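PDB 4IND: C381 turret protein from Sulfolobus turreted icosahedral virus, which forms the pentameric turrets of an archaeal virus capsid, each subunit folding as three jelly-roll domains in series. Local coordinates for residues T95-P98 and N102-T105; Y108-G111 and E117-D120; L227-I232 and L265-N270; L288-Q291 and H296-L299. One frame throughout, in Å; residues are numbered along the deposited sequence. Where two conformers were deposited one is given.

In the fold
Four contacts follow one another along the chain without interleaving, and they fall into two clusters on opposite sides of its centre. Contacts 1 and 2, with centres 10 Å apart, lie in the first galactose-binding-like domain and share the two-stranded sheet of strands 94-96 and 108-110; there Val96 O receives a probable hydrogen bond from Tyr108 N. Contacts 3 and 4, also 10 Å apart, both reach the sheet of strands 266-278 and 295-305 and meet at one dihydrogenphosphate. Centre to centre, contacts 2 and 4 are about 40 Å apart. Contact 3 bridges the second and third domains, so that the series covers all three domains of this elongated subunit.

Contact 1: T95-P98 and N102-T105; sequences TVTP and NNNT
The Asn103 amide is gripped at both ends, its OD1 by two backbone N-H groups, Thr105 N and Met106 N, and its ND2 by Pro98 O across the contact. Asn103 ND2 donates to Pro98 O at 2.8 Å, the one hydrogen bond between 95-98 and 102-105. The bond is nearly straight, 164° at the hydrogen, and its acceptor lies close to the plane of the Asn103 amide, while the donor sits in the carbonyl plane of Pro98. With CG anti to the backbone N (chi1 174°), Asn103 carries its amide across to the proline. Asn103 OD1 accepts from Thr105 N at 3.0 Å, which defines an Asx turn, the donor standing well above the side-chain carbonyl plane. Bonds at both ends of the buried amide therefore fix which way round it lies. Thr97 CG2 packs against polar groups, 3.5 Å from Asn103 ND2 and 3.7 Å from Asn104 C, the Thr97 and Asn103 side chains crossing at about a right angle. The Pro98 ring, through CG and CD, also borders Asn103 ND2 at 4.1 Å. Thus the connection that leaves strand 94-96 folds back on itself before entering strand 108-110. Pro98 in addition packs on Tyr108 of that strand and on Asp120 of strand 114-124.

Contact 2: Y108-G111 and E117-D120; sequences YSIG and EIYD
Tyr108 spans the gap between 108-111 and 117-120, and its side chain can be traced outward. From CB, which points toward the opposing segment, CG lies anti to the carbonyl carbon (chi1 -66°), and the ring extends over to strand 114-124. At Tyr108 CD2 the ring begins to meet Ile118 CG2, 4.0 Å away; Tyr108 CE2 comes closer to the same methyl, at 3.8 Å, which lies at the ring edge near its plane. Tyr108 CE2 is also 3.2 Å from Tyr119 O, and CZ lies by the same oxygen. At the tip, Tyr108 OH donates to Tyr119 O across 2.6 Å, a short bond in which the oxygen is in the plane of the ring but the hydroxyl is tilted 31° from the carbonyl plane. Tyr119 CB also touches Tyr108 OH, at 3.7 Å. A looser apolar pair lies farther along the strand, where Ile110 CD1 meets Ile118 CD1 at 4.4 Å. The strand segments run nearly antiparallel (167°), but their axes are 9.1 Å apart, too far for direct pairing: side chains fill the space between the two-stranded sheet 94-96/108-110 and the sheet holding strand 114-124, in the first, galactose-binding-like jelly-roll domain. Ile160 and Ile161 of strand 155-163 also pack against Tyr108. Chemically, the contact is an apolar interface holding one polar link, in which a main-chain carbonyl satisfies the buried phenol hydroxyl and ties the ring at its far end.

Contact 3: L227-I232 and L265-N270; sequences LVYLKI and LVENTN. With 2HP (dihydrogenphosphate ion), chain B.
Tyr229 and Leu265 approach with their side chains at about a right angle, the leucine directing CD2 at the phenol end of the ring: 3.6 Å from Tyr229 OH and 3.8 Å from CZ. Leu265 CG stands anti to its own backbone N (chi1 171°), which carries the branch out to the tyrosine. Glu267 approaches the same ring on a slant, its OE1 3.7 Å from Tyr229 CE2, with ring and carboxylate planes 68° apart. That is contact with ring carbons alone; the phenol hydroxyl bonds instead to Asp235 of the second subunit, so the ring stands at a subunit boundary. Lys231, two residues along the strand from Tyr229, stretches out fully extended, and Lys231 NZ donates a hydrogen bond to O3 of the dihydrogenphosphate at 2.8 Å. Glu267 and Asn268 together face Gln375 in a classic beta bulge near the start of strand 266-278. Because 227-232 belongs to an outermost strand of the second domain's sheet and 265-270 opens the third domain, the contact packs one domain against the next. Such a junction is in keeping with a chain of consecutive jelly rolls, and Lys231 brings the second domain into an anion site that His296 of the third also lines.

Contact 4: L288-Q291 and H296-L299; sequences LNVQ and HLRL. With 2HP (dihydrogenphosphate ion), chain B.
Val290 packs against His296 and Leu297 between the two facing sheets of a jelly-roll sandwich, the third, nucleoplasmin-like/VP domain of the turret protein. The apolar part of the contact comes first. Val290 and Leu297 reach toward each other tip to tip, Val290 CG2 lying 3.9 Å from Leu297 CG. Val290 CG2 also rests 3.9 Å from His296 CA, while the other branch, Val290 CG1, meets Leu297 CD2 at 4.2 Å. In the conformer given, Leu288 CG lies 4.2 Å from Leu297 CD1, a contact less certain because a second conformer exists. Ile349 and Ile352 add to the same buried layer around Leu297. Local polar bonding shapes the end of strand 283-289: Asn289 OD1 accepts from Gln291 N at 2.9 Å, an Asx turn, with the donor nearly in line with the side-chain C=O. Hydrogen bonding to the anion involves His296, whose CB points away from 288-291. Its CG lies between the backbone N and the carbonyl carbon (chi1 62°), and the imidazole is held through both ring nitrogens, ND1 bonding to Gly378 O and NE2 to the dihydrogenphosphate. Both nitrogens being engaged should fix the ring's rotation. His296 NE2 donates to phosphate O1, in the ring plane, at 2.8 Å and 164°; the equally long approach to O2 bends to 120° and is weak.

Contact 1: T95-P98 and N102-T105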
loop_
_atom_site.group_PDB
_atom_site.type_symbol
_atom_site.label_atom_id
_atom_site.label_comp_id
_atom_site.label_asym_id
_atom_site.label_seq_id
_atom_site.Cartn_x
_atom_site.Cartn_y
_atom_site.Cartn_z
ATOM N N THR A 95 7.093 32.325 -28.162
ATOM C CA THR A 95 6.102 31.816 -27.228
ATOM C C THR A 95 5.640 30.427 -27.645
ATOM O O THR A 95 5.677 30.058 -28.828
ATOM C CB THR A 95 4.902 32.766 -27.068
ATOM O OG1 THR A 95 4.083 32.689 -28.231
ATOM C CG2 THR A 95 5.359 34.201 -26.877
ATOM N N VAL A 96 5.239 29.640 -26.663
ATOM C CA VAL A 96 4.708 28.316 -26.919
ATOM C C VAL A 96 3.406 28.221 -26.140
ATOM O O VAL A 96 3.267 28.844 -25.075
ATOM C CB VAL A 96 5.712 27.242 -26.459
ATOM C CG1 VAL A 96 5.005 25.952 -26.146
ATOM C CG2 VAL A 96 6.801 27.024 -27.522
ATOM N N THR A 97 2.450 27.471 -26.676
ATOM C CA THR A 97 1.165 27.278 -26.016
ATOM C C THR A 97 1.018 25.827 -25.578
ATOM O O THR A 97 0.743 24.949 -26.406
ATOM C CB THR A 97 0.012 27.659 -26.964
ATOM O OG1 THR A 97 0.194 29.014 -27.414
ATOM C CG2 THR A 97 -1.342 27.523 -26.271
ATOM N N PRO A 98 1.202 25.551 -24.266
ATOM C CA PRO A 98 1.136 24.146 -23.853
ATOM C C PRO A 98 -0.255 23.565 -24.034
ATOM O O PRO A 98 -1.247 24.298 -23.982
ATOM C CB PRO A 98 1.567 24.188 -22.366
ATOM C CG PRO A 98 1.327 25.566 -21.936
ATOM C CD PRO A 98 1.588 26.435 -23.153
ATOM N N ASN A 102 -6.585 20.903 -22.355
ATOM C CA ASN A 102 -7.658 21.786 -22.791
ATOM C C ASN A 102 -7.259 23.251 -23.000
ATOM O O ASN A 102 -8.119 24.090 -23.185
ATOM C CB ASN A 102 -8.842 21.718 -21.815
ATOM C CG ASN A 102 -9.609 20.404 -21.908
ATOM O OD1 ASN A 102 -9.542 19.569 -21.012
ATOM N ND2 ASN A 102 -10.350 20.228 -22.986
ATOM N N ASN A 103 -5.968 23.560 -22.976
ATOM C CA ASN A 103 -5.540 24.951 -23.102
ATOM C C ASN A 103 -5.294 25.310 -24.557
ATOM O O ASN A 103 -4.762 24.496 -25.321
ATOM C CB ASN A 103 -4.236 25.199 -22.349
ATOM C CG ASN A 103 -3.695 26.601 -22.597
ATOM O OD1 ASN A 103 -4.394 27.595 -22.361
ATOM N ND2 ASN A 103 -2.459 26.691 -23.083
ATOM N N ASN A 104 -5.655 26.527 -24.936
ATOM C CA ASN A 104 -5.162 27.078 -26.195
ATOM C C ASN A 104 -4.926 28.579 -26.140
ATOM O O ASN A 104 -4.885 29.245 -27.182
ATOM C CB ASN A 104 -6.087 26.722 -27.353
ATOM C CG ASN A 104 -7.497 27.178 -27.128
ATOM O OD1 ASN A 104 -7.747 28.205 -26.491
ATOM N ND2 ASN A 104 -8.444 26.406 -27.631
ATOM N N THR A 105 -4.792 29.122 -24.927
ATOM C CA THR A 105 -4.523 30.558 -24.772
ATOM C C THR A 105 -3.306 30.856 -23.895
ATOM O O THR A 105 -2.589 31.814 -24.151
ATOM C CB THR A 105 -5.725 31.323 -24.214
ATOM O OG1 THR A 105 -6.177 30.673 -23.019
ATOM C CG2 THR A 105 -6.863 31.379 -25.224
#

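Contact 2: Y108-G111 and E117-D120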
loop_
_atom_site.group_PDB
_atom_site.type_symbol
_atom_site.label_atom_id
_atom_site.label_comp_id
_atom_site.label_asym_id
_atom_site.label_seq_id
_atom_site.Cartn_x
_atom_site.Cartn_y
_atom_site.Cartn_z
ATOM N N TYR A 108 3.967 29.979 -22.624
ATOM C CA TYR A 108 5.302 30.158 -22.069
ATOM C C TYR A 108 6.019 31.195 -22.916
ATOM O O TYR A 108 5.858 31.229 -24.141
ATOM C CB TYR A 108 6.088 28.854 -22.136
ATOM C CG TYR A 108 5.547 27.751 -21.262
ATOM C CD1 TYR A 108 5.034 28.024 -19.997
ATOM C CD2 TYR A 108 5.561 26.431 -21.697
ATOM C CE1 TYR A 108 4.554 27.006 -19.196
ATOM C CE2 TYR A 108 5.076 25.403 -20.898
ATOM C CZ TYR A 108 4.583 25.705 -19.649
ATOM O OH TYR A 108 4.101 24.696 -18.856
ATOM N N SER A 109 6.812 32.042 -22.269
ATOM C CA SER A 109 7.663 32.989 -22.969
ATOM C C SER A 109 9.124 32.523 -22.853
ATOM O O SER A 109 9.665 32.391 -21.766
ATOM C CB SER A 109 7.464 34.397 -22.400
ATOM O OG SER A 109 8.294 35.316 -23.063
ATOM N N ILE A 110 9.755 32.253 -23.990
ATOM C CA ILE A 110 11.107 31.699 -23.998
ATOM C C ILE A 110 12.105 32.747 -24.468
ATOM O O ILE A 110 12.068 33.192 -25.620
ATOM C CB ILE A 110 11.179 30.440 -24.923
ATOM C CG1 ILE A 110 10.116 29.414 -24.513
ATOM C CG2 ILE A 110 12.569 29.814 -24.899
ATOM C CD1 ILE A 110 10.073 28.150 -25.415
ATOM N N GLY A 111 13.001 33.149 -23.571
ATOM C CA GLY A 111 13.931 34.232 -23.850
ATOM C C GLY A 111 14.884 33.922 -24.999
ATOM O O GLY A 111 15.133 32.754 -25.337
ATOM N N GLU A 117 12.742 24.755 -20.353
ATOM C CA GLU A 117 12.004 23.509 -20.131
ATOM C C GLU A 117 10.529 23.781 -20.349
ATOM O O GLU A 117 9.897 24.514 -19.590
ATOM C CB GLU A 117 12.195 23.019 -18.692
ATOM C CG GLU A 117 13.639 22.866 -18.282
ATOM C CD GLU A 117 14.207 21.576 -18.789
ATOM O OE1 GLU A 117 13.465 20.580 -18.735
ATOM O OE2 GLU A 117 15.369 21.558 -19.247
ATOM N N ILE A 118 9.973 23.212 -21.402
ATOM C CA ILE A 118 8.533 23.276 -21.619
ATOM C C ILE A 118 7.886 22.157 -20.813
ATOM O O ILE A 118 8.179 20.989 -21.051
ATOM C CB ILE A 118 8.200 23.069 -23.123
ATOM C CG1 ILE A 118 8.747 24.248 -23.957
ATOM C CG2 ILE A 118 6.705 22.934 -23.336
ATOM C CD1 ILE A 118 8.654 24.026 -25.459
ATOM N N TYR A 119 7.005 22.499 -19.870
ATOM C CA TYR A 119 6.266 21.473 -19.135
ATOM C C TYR A 119 4.884 21.368 -19.732
ATOM O O TYR A 119 4.272 22.382 -20.078
ATOM C CB TYR A 119 6.132 21.842 -17.643
ATOM C CG TYR A 119 7.450 21.968 -16.938
ATOM C CD1 TYR A 119 7.957 20.931 -16.157
ATOM C CD2 TYR A 119 8.196 23.122 -17.054
ATOM C CE1 TYR A 119 9.186 21.057 -15.506
ATOM C CE2 TYR A 119 9.403 23.253 -16.411
ATOM C CZ TYR A 119 9.901 22.219 -15.650
ATOM O OH TYR A 119 11.130 22.391 -15.029
ATOM N N ASP A 120 4.363 20.151 -19.825
ATOM C CA ASP A 120 3.012 19.986 -20.331
ATOM C C ASP A 120 2.338 18.829 -19.623
ATOM O O ASP A 120 2.991 18.015 -18.944
ATOM C CB ASP A 120 3.037 19.749 -21.845
ATOM C CG ASP A 120 1.834 20.344 -22.546
ATOM O OD1 ASP A 120 0.785 20.502 -21.885
ATOM O OD2 ASP A 120 1.928 20.681 -23.760
#

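Contact 3: L227-I232 and L265-N270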
loop_
_atom_site.group_PDB
_atom_site.type_symbol
_atom_site.label_atom_id
_atom_site.label_comp_id
_atom_site.label_asym_id
_atom_site.label_seq_id
_atom_site.Cartn_x
_atom_site.Cartn_y
_atom_site.Cartn_z
ATOM N N LEU A 227 -3.735 27.677 -2.522
ATOM C CA LEU A 227 -3.529 26.322 -2.023
ATOM C C LEU A 227 -4.886 25.794 -1.629
ATOM O O LEU A 227 -5.481 26.249 -0.645
ATOM C CB LEU A 227 -2.594 26.327 -0.805
ATOM C CG LEU A 227 -2.399 24.972 -0.112
ATOM C CD1 LEU A 227 -2.013 23.907 -1.137
ATOM C CD2 LEU A 227 -1.360 25.042 0.988
ATOM N N VAL A 228 -5.389 24.858 -2.411
ATOM C CA VAL A 228 -6.669 24.223 -2.115
ATOM C C VAL A 228 -6.511 22.705 -2.155
ATOM O O VAL A 228 -5.475 22.208 -2.555
ATOM C CB VAL A 228 -7.767 24.677 -3.091
ATOM C CG1 VAL A 228 -7.964 26.175 -2.989
ATOM C CG2 VAL A 228 -7.403 24.283 -4.513
ATOM N N TYR A 229 -7.525 21.980 -1.703
ATOM C CA TYR A 229 -7.401 20.538 -1.599
ATOM C C TYR A 229 -8.642 19.885 -2.179
ATOM O O TYR A 229 -9.742 20.395 -2.014
ATOM C CB TYR A 229 -7.235 20.136 -0.123
ATOM C CG TYR A 229 -6.091 20.807 0.604
ATOM C CD1 TYR A 229 -4.828 20.239 0.634
ATOM C CD2 TYR A 229 -6.280 21.995 1.283
ATOM C CE1 TYR A 229 -3.777 20.847 1.334
ATOM C CE2 TYR A 229 -5.236 22.612 1.969
ATOM C CZ TYR A 229 -3.987 22.031 1.976
ATOM O OH TYR A 229 -2.945 22.620 2.644
ATOM N N LEU A 230 -8.467 18.746 -2.842
ATOM C CA LEU A 230 -9.585 17.984 -3.383
ATOM C C LEU A 230 -9.565 16.602 -2.802
ATOM O O LEU A 230 -8.534 15.928 -2.857
ATOM C CB LEU A 230 -9.433 17.812 -4.906
ATOM C CG LEU A 230 -9.538 19.032 -5.787
ATOM C CD1 LEU A 230 -9.362 18.606 -7.264
ATOM C CD2 LEU A 230 -10.890 19.634 -5.570
ATOM N N LYS A 231 -10.697 16.162 -2.268
ATOM C CA LYS A 231 -10.818 14.754 -1.927
ATOM C C LYS A 231 -11.411 13.986 -3.103
ATOM O O LYS A 231 -12.596 14.114 -3.419
ATOM C CB LYS A 231 -11.656 14.541 -0.675
ATOM C CG LYS A 231 -11.769 13.043 -0.336
ATOM C CD LYS A 231 -12.565 12.760 0.931
ATOM C CE LYS A 231 -12.505 11.262 1.206
ATOM N NZ LYS A 231 -13.256 10.865 2.412
ATOM N N ILE A 232 -10.579 13.213 -3.783
ATOM C CA ILE A 232 -11.064 12.418 -4.904
ATOM C C ILE A 232 -11.480 11.053 -4.370
ATOM O O ILE A 232 -10.637 10.217 -4.075
ATOM C CB ILE A 232 -9.980 12.248 -5.976
ATOM C CG1 ILE A 232 -9.474 13.628 -6.436
ATOM C CG2 ILE A 232 -10.516 11.416 -7.166
ATOM C CD1 ILE A 232 -10.552 14.458 -7.173
ATOM N N LEU A 265 -5.322 15.726 6.464
ATOM C CA LEU A 265 -4.920 16.972 7.082
ATOM C C LEU A 265 -6.071 17.547 7.895
ATOM O O LEU A 265 -7.044 18.065 7.348
ATOM C CB LEU A 265 -4.474 17.966 6.002
ATOM C CG LEU A 265 -4.221 19.410 6.473
ATOM C CD1 LEU A 265 -3.297 19.466 7.678
ATOM C CD2 LEU A 265 -3.657 20.253 5.322
ATOM N N VAL A 266 -5.973 17.450 9.211
ATOM C CA VAL A 266 -6.938 18.118 10.070
ATOM C C VAL A 266 -6.511 19.570 10.207
ATOM O O VAL A 266 -5.531 19.879 10.890
ATOM C CB VAL A 266 -7.011 17.449 11.440
ATOM C CG1 VAL A 266 -7.999 18.193 12.346
ATOM C CG2 VAL A 266 -7.425 15.988 11.286
ATOM N N GLU A 267 -7.234 20.461 9.534
ATOM C CA GLU A 267 -6.865 21.869 9.532
ATOM C C GLU A 267 -7.081 22.503 10.895
ATOM O O GLU A 267 -6.285 23.323 11.349
ATOM C CB GLU A 267 -7.651 22.609 8.455
ATOM C CG GLU A 267 -7.375 22.040 7.078
ATOM C CD GLU A 267 -8.090 22.788 5.967
ATOM O OE1 GLU A 267 -7.604 22.748 4.816
ATOM O OE2 GLU A 267 -9.143 23.405 6.235
ATOM N N ASN A 268 -8.165 22.110 11.548
ATOM C CA ASN A 268 -8.427 22.564 12.906
ATOM C C ASN A 268 -9.588 21.810 13.532
ATOM O O ASN A 268 -10.378 21.157 12.848
ATOM C CB ASN A 268 -8.678 24.075 12.951
ATOM C CG ASN A 268 -9.729 24.517 11.959
ATOM O OD1 ASN A 268 -10.906 24.236 12.122
ATOM N ND2 ASN A 268 -9.312 25.214 10.925
ATOM N N THR A 269 -9.681 21.888 14.850
ATOM C CA THR A 269 -10.745 21.205 15.562
ATOM C C THR A 269 -11.295 22.260 16.494
ATOM O O THR A 269 -10.528 22.998 17.093
ATOM C CB THR A 269 -10.207 20.007 16.348
ATOM O OG1 THR A 269 -9.486 19.129 15.462
ATOM C CG2 THR A 269 -11.348 19.238 17.027
ATOM N N ASN A 270 -12.618 22.365 16.576
ATOM C CA ASN A 270 -13.239 23.501 17.233
ATOM C C ASN A 270 -14.439 23.097 18.057
ATOM O O ASN A 270 -15.231 22.242 17.647
ATOM C CB ASN A 270 -13.678 24.538 16.198
ATOM C CG ASN A 270 -12.500 25.185 15.490
ATOM O OD1 ASN A 270 -11.795 26.008 16.063
ATOM N ND2 ASN A 270 -12.286 24.814 14.242
HETATM P P 2HP B . -12.179 12.181 5.571
HETATM O O1 2HP B . -12.414 13.167 6.675
HETATM O O2 2HP B . -11.476 13.005 4.531
HETATM O O3 2HP B . -13.555 11.629 5.063
HETATM O O4 2HP B . -11.220 11.039 6.015
#

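Contact 4: L288-Q291 and H296-L299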
loop_
_atom_site.group_PDB
_atom_site.type_symbol
_atom_site.label_atom_id
_atom_site.label_comp_id
_atom_site.label_asym_id
_atom_site.label_seq_id
_atom_site.Cartn_x
_atom_site.Cartn_y
_atom_site.Cartn_z
ATOM N N LEU A 288 -22.568 26.026 10.025
ATOM C CA LEU A 288 -21.321 26.060 9.291
ATOM C C LEU A 288 -21.533 25.556 7.870
ATOM O O LEU A 288 -22.258 24.592 7.644
ATOM C CB LEU A 288 -20.270 25.219 10.014
ATOM C CG LEU A 288 -18.811 25.421 9.606
ATOM C CD1 LEU A 288 -18.575 26.859 9.145
ATOM C CD2 LEU A 288 -17.908 25.068 10.779
ATOM N N ASN A 289 -20.901 26.231 6.917
ATOM C CA ASN A 289 -20.976 25.846 5.508
ATOM C C ASN A 289 -19.620 26.068 4.859
ATOM O O ASN A 289 -19.210 27.213 4.656
ATOM C CB ASN A 289 -22.055 26.647 4.775
ATOM C CG ASN A 289 -22.202 26.228 3.321
ATOM O OD1 ASN A 289 -21.327 25.552 2.763
ATOM N ND2 ASN A 289 -23.306 26.621 2.701
ATOM N N VAL A 290 -18.905 24.984 4.563
ATOM C CA VAL A 290 -17.566 25.131 3.965
ATOM C C VAL A 290 -17.537 24.657 2.527
ATOM O O VAL A 290 -16.466 24.428 1.952
ATOM C CB VAL A 290 -16.461 24.455 4.807
ATOM C CG1 VAL A 290 -16.444 25.046 6.226
ATOM C CG2 VAL A 290 -16.684 22.935 4.872
ATOM N N GLN A 291 -18.710 24.542 1.922
ATOM C CA GLN A 291 -18.758 24.161 0.497
ATOM C C GLN A 291 -17.947 25.128 -0.370
ATOM O O GLN A 291 -18.079 26.350 -0.243
ATOM C CB GLN A 291 -20.205 24.099 -0.018
ATOM C CG GLN A 291 -20.296 23.669 -1.496
ATOM C CD GLN A 291 -21.695 23.796 -2.068
ATOM O OE1 GLN A 291 -22.461 24.683 -1.681
ATOM N NE2 GLN A 291 -22.034 22.910 -3.004
ATOM N N HIS A 296 -13.731 19.928 4.181
ATOM C CA HIS A 296 -15.005 19.383 4.638
ATOM C C HIS A 296 -15.002 19.240 6.157
ATOM O O HIS A 296 -14.042 19.634 6.814
ATOM C CB HIS A 296 -15.336 18.062 3.934
ATOM C CG HIS A 296 -14.357 16.968 4.194
ATOM N ND1 HIS A 296 -13.181 16.830 3.481
ATOM C CD2 HIS A 296 -14.387 15.929 5.064
ATOM C CE1 HIS A 296 -12.526 15.772 3.913
ATOM N NE2 HIS A 296 -13.239 15.200 4.872
ATOM N N LEU A 297 -16.078 18.684 6.706
ATOM C CA LEU A 297 -16.250 18.616 8.152
ATOM C C LEU A 297 -16.396 17.198 8.676
ATOM O O LEU A 297 -16.710 16.265 7.936
ATOM C CB LEU A 297 -17.492 19.415 8.562
ATOM C CG LEU A 297 -17.544 20.845 8.022
ATOM C CD1 LEU A 297 -18.919 21.468 8.225
ATOM C CD2 LEU A 297 -16.473 21.678 8.695
ATOM N N ARG A 298 -16.176 17.050 9.975
ATOM C CA ARG A 298 -16.480 15.812 10.670
ATOM C C ARG A 298 -17.017 16.203 12.052
ATOM O O ARG A 298 -16.359 16.931 12.789
ATOM C CB ARG A 298 -15.218 14.970 10.806
ATOM C CG ARG A 298 -15.447 13.651 11.476
ATOM C CD ARG A 298 -14.234 12.771 11.371
ATOM N NE ARG A 298 -14.557 11.420 11.806
ATOM C CZ ARG A 298 -13.744 10.379 11.687
ATOM N NH1 ARG A 298 -12.550 10.537 11.140
ATOM N NH2 ARG A 298 -14.131 9.182 12.108
ATOM N N LEU A 299 -18.223 15.753 12.392
ATOM C CA LEU A 299 -18.846 16.146 13.664
ATOM C C LEU A 299 -18.586 15.078 14.688
ATOM O O LEU A 299 -18.779 13.894 14.405
ATOM C CB LEU A 299 -20.353 16.339 13.515
ATOM C CG LEU A 299 -20.857 17.176 12.349
ATOM C CD1 LEU A 299 -22.360 17.406 12.481
ATOM C CD2 LEU A 299 -20.113 18.494 12.281
HETATM P P 2HP B . -12.179 12.181 5.571
HETATM O O1 2HP B . -12.414 13.167 6.675
HETATM O O2 2HP B . -11.476 13.005 4.531
HETATM O O3 2HP B . -13.555 11.629 5.063
HETATM O O4 2HP B . -11.220 11.039 6.015
#